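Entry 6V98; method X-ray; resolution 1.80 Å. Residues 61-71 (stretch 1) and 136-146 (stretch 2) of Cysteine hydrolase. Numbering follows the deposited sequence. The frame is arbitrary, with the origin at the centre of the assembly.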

ATOM      1  N   GLU A  61      -1.318  -1.216  -5.964  1.00 20.53           N
ATOM      2  CA  GLU A  61      -2.612  -1.264  -5.305  1.00 20.15           C
ATOM      3  C   GLU A  61      -3.534  -2.183  -6.098  1.00 22.20           C
ATOM      4  O   GLU A  61      -3.281  -2.497  -7.263  1.00 23.00           O
ATOM      5  N   TYR A  62      -4.621  -2.586  -5.447  1.00 19.63           N
ATOM      6  CA  TYR A  62      -5.632  -3.453  -6.036  1.00 19.57           C
ATOM      7  C   TYR A  62      -6.991  -2.798  -5.863  1.00 20.09           C
ATOM      8  O   TYR A  62      -7.309  -2.300  -4.781  1.00 24.10           O
ATOM      9  N   GLY A  63      -7.792  -2.785  -6.916  1.00 24.11           N
ATOM     10  CA  GLY A  63      -9.053  -2.082  -6.809  1.00 24.91           C
ATOM     11  C   GLY A  63      -9.845  -2.221  -8.083  1.00 27.07           C
ATOM     12  O   GLY A  63      -9.497  -2.999  -8.972  1.00 23.91           O
ATOM     13  N   ARG A  64     -10.919  -1.440  -8.170  1.00 25.44           N
ATOM     14  CA  ARG A  64     -11.803  -1.541  -9.327  1.00 30.37           C
ATOM     15  C   ARG A  64     -11.271  -0.641 -10.442  1.00 30.44           C
ATOM     16  O   ARG A  64     -11.795   0.429 -10.754  1.00 42.37           O
ATOM     17  N   TYR A  65     -10.172  -1.104 -11.030  1.00 27.15           N
ATOM     18  CA  TYR A  65      -9.520  -0.442 -12.149  1.00 26.71           C
ATOM     19  C   TYR A  65      -9.878  -1.138 -13.449  1.00 29.00           C
ATOM     20  O   TYR A  65     -10.081  -2.355 -13.490  1.00 26.74           O
ATOM     21  N   LYS A  66      -9.953  -0.345 -14.515  1.00 28.91           N
ATOM     22  CA  LYS A  66     -10.375  -0.846 -15.816  1.00 28.77           C
ATOM     23  C   LYS A  66      -9.388  -1.869 -16.356  1.00 29.95           C
ATOM     24  O   LYS A  66      -8.178  -1.744 -16.169  1.00 32.45           O
ATOM     25  N   ASN A  67      -9.907  -2.880 -17.052  1.00 27.26           N
ATOM     26  CA  ASN A  67      -9.064  -3.860 -17.740  1.00 30.92           C
ATOM     27  C   ASN A  67      -9.838  -4.392 -18.930  1.00 35.14           C
ATOM     28  O   ASN A  67     -10.725  -5.245 -18.777  1.00 37.32           O
ATOM     29  N   PRO A  68      -9.498  -3.952 -20.142  1.00 36.14           N
ATOM     30  CA  PRO A  68     -10.218  -4.430 -21.335  1.00 40.40           C
ATOM     31  C   PRO A  68     -10.038  -5.912 -21.616  1.00 39.51           C
ATOM     32  O   PRO A  68     -10.850  -6.483 -22.358  1.00 43.52           O
ATOM     33  N   LYS A  69      -9.013  -6.562 -21.065  1.00 36.39           N
ATOM     34  CA  LYS A  69      -8.737  -7.962 -21.373  1.00 41.76           C
ATOM     35  C   LYS A  69      -9.191  -8.914 -20.282  1.00 41.58           C
ATOM     36  O   LYS A  69      -8.785 -10.082 -20.280  1.00 39.99           O
ATOM     37  N   SER A  70     -10.013  -8.446 -19.352  1.00 40.42           N
ATOM     38  CA  SER A  70     -10.542  -9.305 -18.308  1.00 37.40           C
ATOM     39  C   SER A  70     -11.985  -8.921 -18.057  1.00 36.32           C
ATOM     40  O   SER A  70     -12.305  -7.735 -17.962  1.00 44.38           O
ATOM     41  N   ASP A  71     -12.846  -9.922 -17.937  1.00 32.92           N
ATOM     42  CA  ASP A  71     -14.224  -9.676 -17.555  1.00 36.62           C
ATOM     43  C   ASP A  71     -14.463  -9.909 -16.071  1.00 38.19           C
ATOM     44  O   ASP A  71     -15.618  -9.938 -15.636  1.00 40.23           O
ATOM     45  N   LEU A 136      -1.678 -11.801 -13.008  1.00 24.09           N
ATOM     46  CA  LEU A 136      -2.966 -12.484 -12.971  1.00 23.28           C
ATOM     47  C   LEU A 136      -4.127 -11.623 -13.455  1.00 25.35           C
ATOM     48  O   LEU A 136      -5.267 -12.103 -13.478  1.00 26.92           O
ATOM     49  N   ASN A 137      -3.877 -10.372 -13.845  1.00 24.66           N
ATOM     50  CA  ASN A 137      -4.982  -9.463 -14.130  1.00 23.97           C
ATOM     51  C   ASN A 137      -5.889  -9.984 -15.235  1.00 28.41           C
ATOM     52  O   ASN A 137      -7.101  -9.738 -15.203  1.00 26.13           O
ATOM     53  N   ASN A 138      -5.327 -10.673 -16.227  1.00 25.64           N
ATOM     54  CA  ASN A 138      -6.097 -11.226 -17.337  1.00 21.16           C
ATOM     55  C   ASN A 138      -6.359 -12.719 -17.190  1.00 26.34           C
ATOM     56  O   ASN A 138      -6.852 -13.343 -18.135  1.00 33.01           O
ATOM     57  N   SER A 139      -6.067 -13.290 -16.052  1.00 24.87           N
ATOM     58  CA  SER A 139      -6.192 -14.740 -15.949  1.00 22.80           C
ATOM     59  C   SER A 139      -7.650 -15.138 -15.730  1.00 29.75           C
ATOM     60  O   SER A 139      -8.360 -14.513 -14.934  1.00 27.97           O
ATOM     61  N   PRO A 140      -8.112 -16.169 -16.443  1.00 28.50           N
ATOM     62  CA  PRO A 140      -9.437 -16.738 -16.168  1.00 26.19           C
ATOM     63  C   PRO A 140      -9.616 -17.211 -14.745  1.00 25.07           C
ATOM     64  O   PRO A 140     -10.762 -17.397 -14.318  1.00 31.83           O
ATOM     65  N   ASP A 141      -8.527 -17.475 -14.026  1.00 25.89           N
ATOM     66  CA  ASP A 141      -8.559 -17.954 -12.652  1.00 32.06           C
ATOM     67  C   ASP A 141      -8.426 -16.828 -11.629  1.00 35.07           C
ATOM     68  O   ASP A 141      -8.312 -17.103 -10.426  1.00 30.03           O
ATOM     69  N   LYS A 142      -8.424 -15.575 -12.079  1.00 27.30           N
ATOM     70  CA  LYS A 142      -8.325 -14.442 -11.166  1.00 22.90           C
ATOM     71  C   LYS A 142      -9.485 -14.450 -10.176  1.00 20.93           C
ATOM     72  O   LYS A 142     -10.643 -14.636 -10.558  1.00 25.70           O
ATOM     73  N   ILE A 143      -9.173 -14.255  -8.901  1.00 22.39           N
ATOM     74  CA  ILE A 143     -10.222 -14.205  -7.871  1.00 24.24           C
ATOM     75  C   ILE A 143     -10.977 -12.890  -8.004  1.00 24.91           C
ATOM     76  O   ILE A 143     -10.342 -11.819  -7.967  1.00 24.73           O
ATOM     77  N   PRO A 144     -12.305 -12.909  -8.114  1.00 25.77           N
ATOM     78  CA  PRO A 144     -13.050 -11.666  -8.346  1.00 27.10           C
ATOM     79  C   PRO A 144     -12.977 -10.720  -7.159  1.00 26.27           C
ATOM     80  O   PRO A 144     -12.899 -11.136  -5.998  1.00 26.55           O
ATOM     81  N   TYR A 145     -13.039  -9.428  -7.476  1.00 27.22           N
ATOM     82  CA  TYR A 145     -13.146  -8.392  -6.462  1.00 26.70           C
ATOM     83  C   TYR A 145     -14.354  -8.642  -5.560  1.00 30.50           C
ATOM     84  O   TYR A 145     -15.438  -9.002  -6.031  1.00 32.64           O
ATOM     85  N   ASP A 146     -14.165  -8.446  -4.256  1.00 24.14           N
ATOM     86  CA  ASP A 146     -15.256  -8.524  -3.288  1.00 29.68           C
ATOM     87  C   ASP A 146     -15.049  -7.437  -2.250  1.00 29.35           C
ATOM     88  O   ASP A 146     -14.028  -7.430  -1.559  1.00 28.08           O
TER

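The two stretches meet at two separate patches, an aromatic one around Tyr145 and a polar one around Asn67, Ser70 and Lys142, with four waters bridging the stretches and 468 Å² buried in total.

In the aromatic patch, Tyr145 (chi1 t) has its CA-to-CB bond directed toward stretch 1 and loses 99 Å² to it. Arg64 (chi1 m) lies over one face of this ring: its CG sits 3.9 Å from the centroid of the Tyr145 ring and only 9° off the normal, which identifies a CH-pi contact. Tyr62 (chi1 t) leaves the backbone sideways, but its end comes nearer, bringing Tyr62 CE2 within 3.7 Å of Tyr145 CD2. With centroids 6.0 Å apart and planes at 37°, the two rings form an oblique pair. Tyr62 OH also approaches Tyr145 CA at 3.4 Å. Water 1 links Tyr62 OH (2.5 Å from its O) to Ile143 O (2.6 Å), while water 2 joins Tyr145 OH (2.8 Å from its O) to Arg64 NH2 (2.8 Å, a weak bond).

In the polar patch, Asn67 (chi1 t) points toward stretch 2, and its ND2 donates to Asn138 OD1 at 2.8 Å with an N-H...O angle of 164°. Its other terminal atom, Asn67 OD1, accepts from Lys69 N at 2.9 Å, so the amide serves its own turn as well as the partner stretch. Lys142, with chi1 and chi2 both t, extends its amine to donate to Ser70 OG at 2.9 Å; within its own stretch, Lys142 NZ also donates to Asn137 O at 2.7 Å. Ser70 (chi1 t) points inward, placing its CB 3.3 Å from Asn137 O. Water 4 connects Ser70 OG and Ser139 O, its O lying 2.7 Å from each, and water 3 donates to Lys69 O (2.8 Å from its O) and Asn138 O (3.0 Å).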

ATOM      1  CB  GLU A  61      -3.232   0.142  -5.182  1.00 19.29           C
ATOM      2  CG  GLU A  61      -3.471   0.798  -6.526  1.00 20.38           C
ATOM      3  CD  GLU A  61      -3.637   2.301  -6.422  1.00 25.25           C
ATOM      4  OE1 GLU A  61      -4.028   2.772  -5.338  1.00 24.76           O
ATOM      5  OE2 GLU A  61      -3.382   2.993  -7.429  1.00 25.67           O
ATOM      6  CB  TYR A  62      -5.614  -4.812  -5.358  1.00 21.84           C
ATOM      7  CG  TYR A  62      -6.744  -5.727  -5.771  1.00 24.32           C
ATOM      8  CD1 TYR A  62      -6.735  -6.351  -7.012  1.00 20.19           C
ATOM      9  CD2 TYR A  62      -7.815  -5.971  -4.916  1.00 23.64           C
ATOM     10  CE1 TYR A  62      -7.772  -7.213  -7.386  1.00 21.69           C
ATOM     11  CE2 TYR A  62      -8.853  -6.815  -5.289  1.00 24.86           C
ATOM     12  CZ  TYR A  62      -8.818  -7.425  -6.525  1.00 21.38           C
ATOM     13  OH  TYR A  62      -9.825  -8.266  -6.899  1.00 23.36           O
ATOM     14  CB  ARG A  64     -13.238  -1.229  -8.924  1.00 35.20           C
ATOM     15  CG  ARG A  64     -13.884  -2.445  -8.251  1.00 41.04           C
ATOM     16  CD  ARG A  64     -15.372  -2.277  -8.033  1.00 50.92           C
ATOM     17  NE  ARG A  64     -15.653  -1.285  -7.003  1.00 52.04           N
ATOM     18  CZ  ARG A  64     -16.852  -1.094  -6.463  1.00 63.30           C
ATOM     19  NH1 ARG A  64     -17.886  -1.831  -6.856  1.00 61.78           N
ATOM     20  NH2 ARG A  64     -17.020  -0.167  -5.531  1.00 64.59           N
ATOM     21  CB  TYR A  65      -8.001  -0.428 -11.959  1.00 26.15           C
ATOM     22  CG  TYR A  65      -7.609   0.205 -10.653  1.00 24.14           C
ATOM     23  CD1 TYR A  65      -7.677   1.582 -10.485  1.00 22.86           C
ATOM     24  CD2 TYR A  65      -7.175  -0.569  -9.580  1.00 24.14           C
ATOM     25  CE1 TYR A  65      -7.327   2.170  -9.292  1.00 24.39           C
ATOM     26  CE2 TYR A  65      -6.831   0.016  -8.375  1.00 24.87           C
ATOM     27  CZ  TYR A  65      -6.906   1.383  -8.236  1.00 22.66           C
ATOM     28  OH  TYR A  65      -6.559   1.991  -7.041  1.00 25.26           O
ATOM     29  CB  LYS A  66     -10.491   0.322 -16.796  1.00 35.88           C
ATOM     30  CG  LYS A  66     -11.854   0.955 -16.867  1.00 49.13           C
ATOM     31  CD  LYS A  66     -12.190   1.264 -18.318  1.00 51.16           C
ATOM     32  CE  LYS A  66     -12.722   2.664 -18.492  1.00 52.13           C
ATOM     33  NZ  LYS A  66     -12.885   2.993 -19.938  1.00 52.45           N
ATOM     34  CB  ASN A  67      -8.624  -5.008 -16.835  1.00 34.78           C
ATOM     35  CG  ASN A  67      -7.685  -5.991 -17.545  1.00 35.21           C
ATOM     36  OD1 ASN A  67      -7.468  -5.905 -18.761  1.00 35.99           O
ATOM     37  ND2 ASN A  67      -7.135  -6.935 -16.786  1.00 27.26           N
ATOM     38  CB  PRO A  68      -9.622  -3.577 -22.461  1.00 41.86           C
ATOM     39  CG  PRO A  68      -8.240  -3.255 -21.970  1.00 47.65           C
ATOM     40  CD  PRO A  68      -8.392  -3.045 -20.487  1.00 42.91           C
ATOM     41  CB  LYS A  69      -7.248  -8.174 -21.649  1.00 46.15           C
ATOM     42  CG  LYS A  69      -6.725  -7.395 -22.829  1.00 53.85           C
ATOM     43  CD  LYS A  69      -5.215  -7.383 -22.843  1.00 56.51           C
ATOM     44  CE  LYS A  69      -4.679  -7.906 -24.160  1.00 67.04           C
ATOM     45  NZ  LYS A  69      -5.667  -7.756 -25.275  1.00 74.79           N
ATOM     46  CB  SER A  70      -9.749  -9.170 -17.004  1.00 36.79           C
ATOM     47  OG  SER A  70     -10.458  -9.792 -15.948  1.00 30.89           O
ATOM     48  CB  ASP A  71     -15.153 -10.560 -18.376  1.00 50.49           C
ATOM     49  CG  ASP A  71     -15.007 -12.010 -18.017  1.00 62.33           C
ATOM     50  OD1 ASP A  71     -13.868 -12.529 -18.107  1.00 53.25           O
ATOM     51  OD2 ASP A  71     -16.024 -12.616 -17.624  1.00 75.75           O
ATOM     52  CB  LEU A 136      -3.265 -12.967 -11.554  1.00 23.55           C
ATOM     53  CG  LEU A 136      -2.339 -14.059 -11.018  1.00 31.12           C
ATOM     54  CD1 LEU A 136      -2.678 -14.327  -9.549  1.00 30.40           C
ATOM     55  CD2 LEU A 136      -2.476 -15.326 -11.859  1.00 32.34           C
ATOM     56  CB  ASN A 137      -4.455  -8.076 -14.517  1.00 23.70           C
ATOM     57  CG  ASN A 137      -4.186  -7.179 -13.307  1.00 23.48           C
ATOM     58  OD1 ASN A 137      -4.508  -7.523 -12.176  1.00 24.38           O
ATOM     59  ND2 ASN A 137      -3.613  -5.999 -13.563  1.00 24.82           N
ATOM     60  CB  ASN A 138      -5.378 -10.993 -18.669  1.00 29.02           C
ATOM     61  CG  ASN A 138      -4.930  -9.557 -18.870  1.00 40.84           C
ATOM     62  OD1 ASN A 138      -5.547  -8.622 -18.367  1.00 40.61           O
ATOM     63  ND2 ASN A 138      -3.859  -9.379 -19.640  1.00 41.49           N
ATOM     64  CB  SER A 139      -5.339 -15.289 -14.805  1.00 27.54           C
ATOM     65  OG  SER A 139      -5.744 -16.610 -14.495  1.00 27.41           O
ATOM     66  CB  PRO A 140      -9.509 -17.925 -17.136  1.00 31.73           C
ATOM     67  CG  PRO A 140      -8.566 -17.586 -18.222  1.00 39.00           C
ATOM     68  CD  PRO A 140      -7.440 -16.844 -17.562  1.00 28.33           C
ATOM     69  CB  ASP A 141      -7.451 -18.988 -12.431  1.00 28.99           C
ATOM     70  CG  ASP A 141      -7.836 -20.377 -12.950  1.00 36.13           C
ATOM     71  OD1 ASP A 141      -6.977 -21.275 -12.969  1.00 38.43           O
ATOM     72  OD2 ASP A 141      -9.001 -20.561 -13.349  1.00 38.82           O
ATOM     73  CB  LYS A 142      -8.317 -13.128 -11.965  1.00 21.69           C
ATOM     74  CG  LYS A 142      -8.085 -11.882 -11.094  1.00 21.61           C
ATOM     75  CD  LYS A 142      -7.963 -10.629 -11.962  1.00 23.77           C
ATOM     76  CE  LYS A 142      -9.272 -10.278 -12.657  1.00 24.71           C
ATOM     77  NZ  LYS A 142      -9.122  -9.026 -13.501  1.00 22.63           N
ATOM     78  CB  ILE A 143      -9.614 -14.327  -6.475  1.00 25.48           C
ATOM     79  CG1 ILE A 143      -8.863 -15.649  -6.310  1.00 31.56           C
ATOM     80  CG2 ILE A 143     -10.720 -14.219  -5.432  1.00 24.35           C
ATOM     81  CD1 ILE A 143      -9.785 -16.831  -6.328  1.00 37.48           C
ATOM     82  CB  PRO A 144     -14.492 -12.142  -8.557  1.00 32.13           C
ATOM     83  CG  PRO A 144     -14.395 -13.628  -8.808  1.00 32.26           C
ATOM     84  CD  PRO A 144     -13.187 -14.088  -8.072  1.00 30.76           C
ATOM     85  CB  TYR A 145     -13.273  -7.029  -7.141  1.00 25.58           C
ATOM     86  CG  TYR A 145     -13.360  -5.894  -6.159  1.00 22.72           C
ATOM     87  CD1 TYR A 145     -14.597  -5.387  -5.766  1.00 33.34           C
ATOM     88  CD2 TYR A 145     -12.223  -5.347  -5.618  1.00 24.47           C
ATOM     89  CE1 TYR A 145     -14.692  -4.357  -4.856  1.00 34.11           C
ATOM     90  CE2 TYR A 145     -12.307  -4.325  -4.719  1.00 29.34           C
ATOM     91  CZ  TYR A 145     -13.540  -3.828  -4.334  1.00 34.27           C
ATOM     92  OH  TYR A 145     -13.643  -2.788  -3.426  1.00 34.68           O
ATOM     93  CB  ASP A 146     -15.328  -9.895  -2.607  1.00 33.32           C
ATOM     94  CG  ASP A 146     -16.565 -10.036  -1.719  1.00 42.80           C
ATOM     95  OD1 ASP A 146     -16.644  -9.363  -0.668  1.00 37.19           O
ATOM     96  OD2 ASP A 146     -17.465 -10.815  -2.074  1.00 44.93           O
TER
HETATM   97  O   HOH W   1      -9.932  -9.482  -9.071  1.00 24.11           O
HETATM   98  O   HOH W   2     -14.382  -0.392  -4.644  1.00 34.75           O
HETATM   99  O   HOH W   3      -9.068 -12.884 -20.112  1.00 38.17           O
HETATM  100  O   HOH W   4      -9.362 -12.242 -16.009  1.00 41.09           O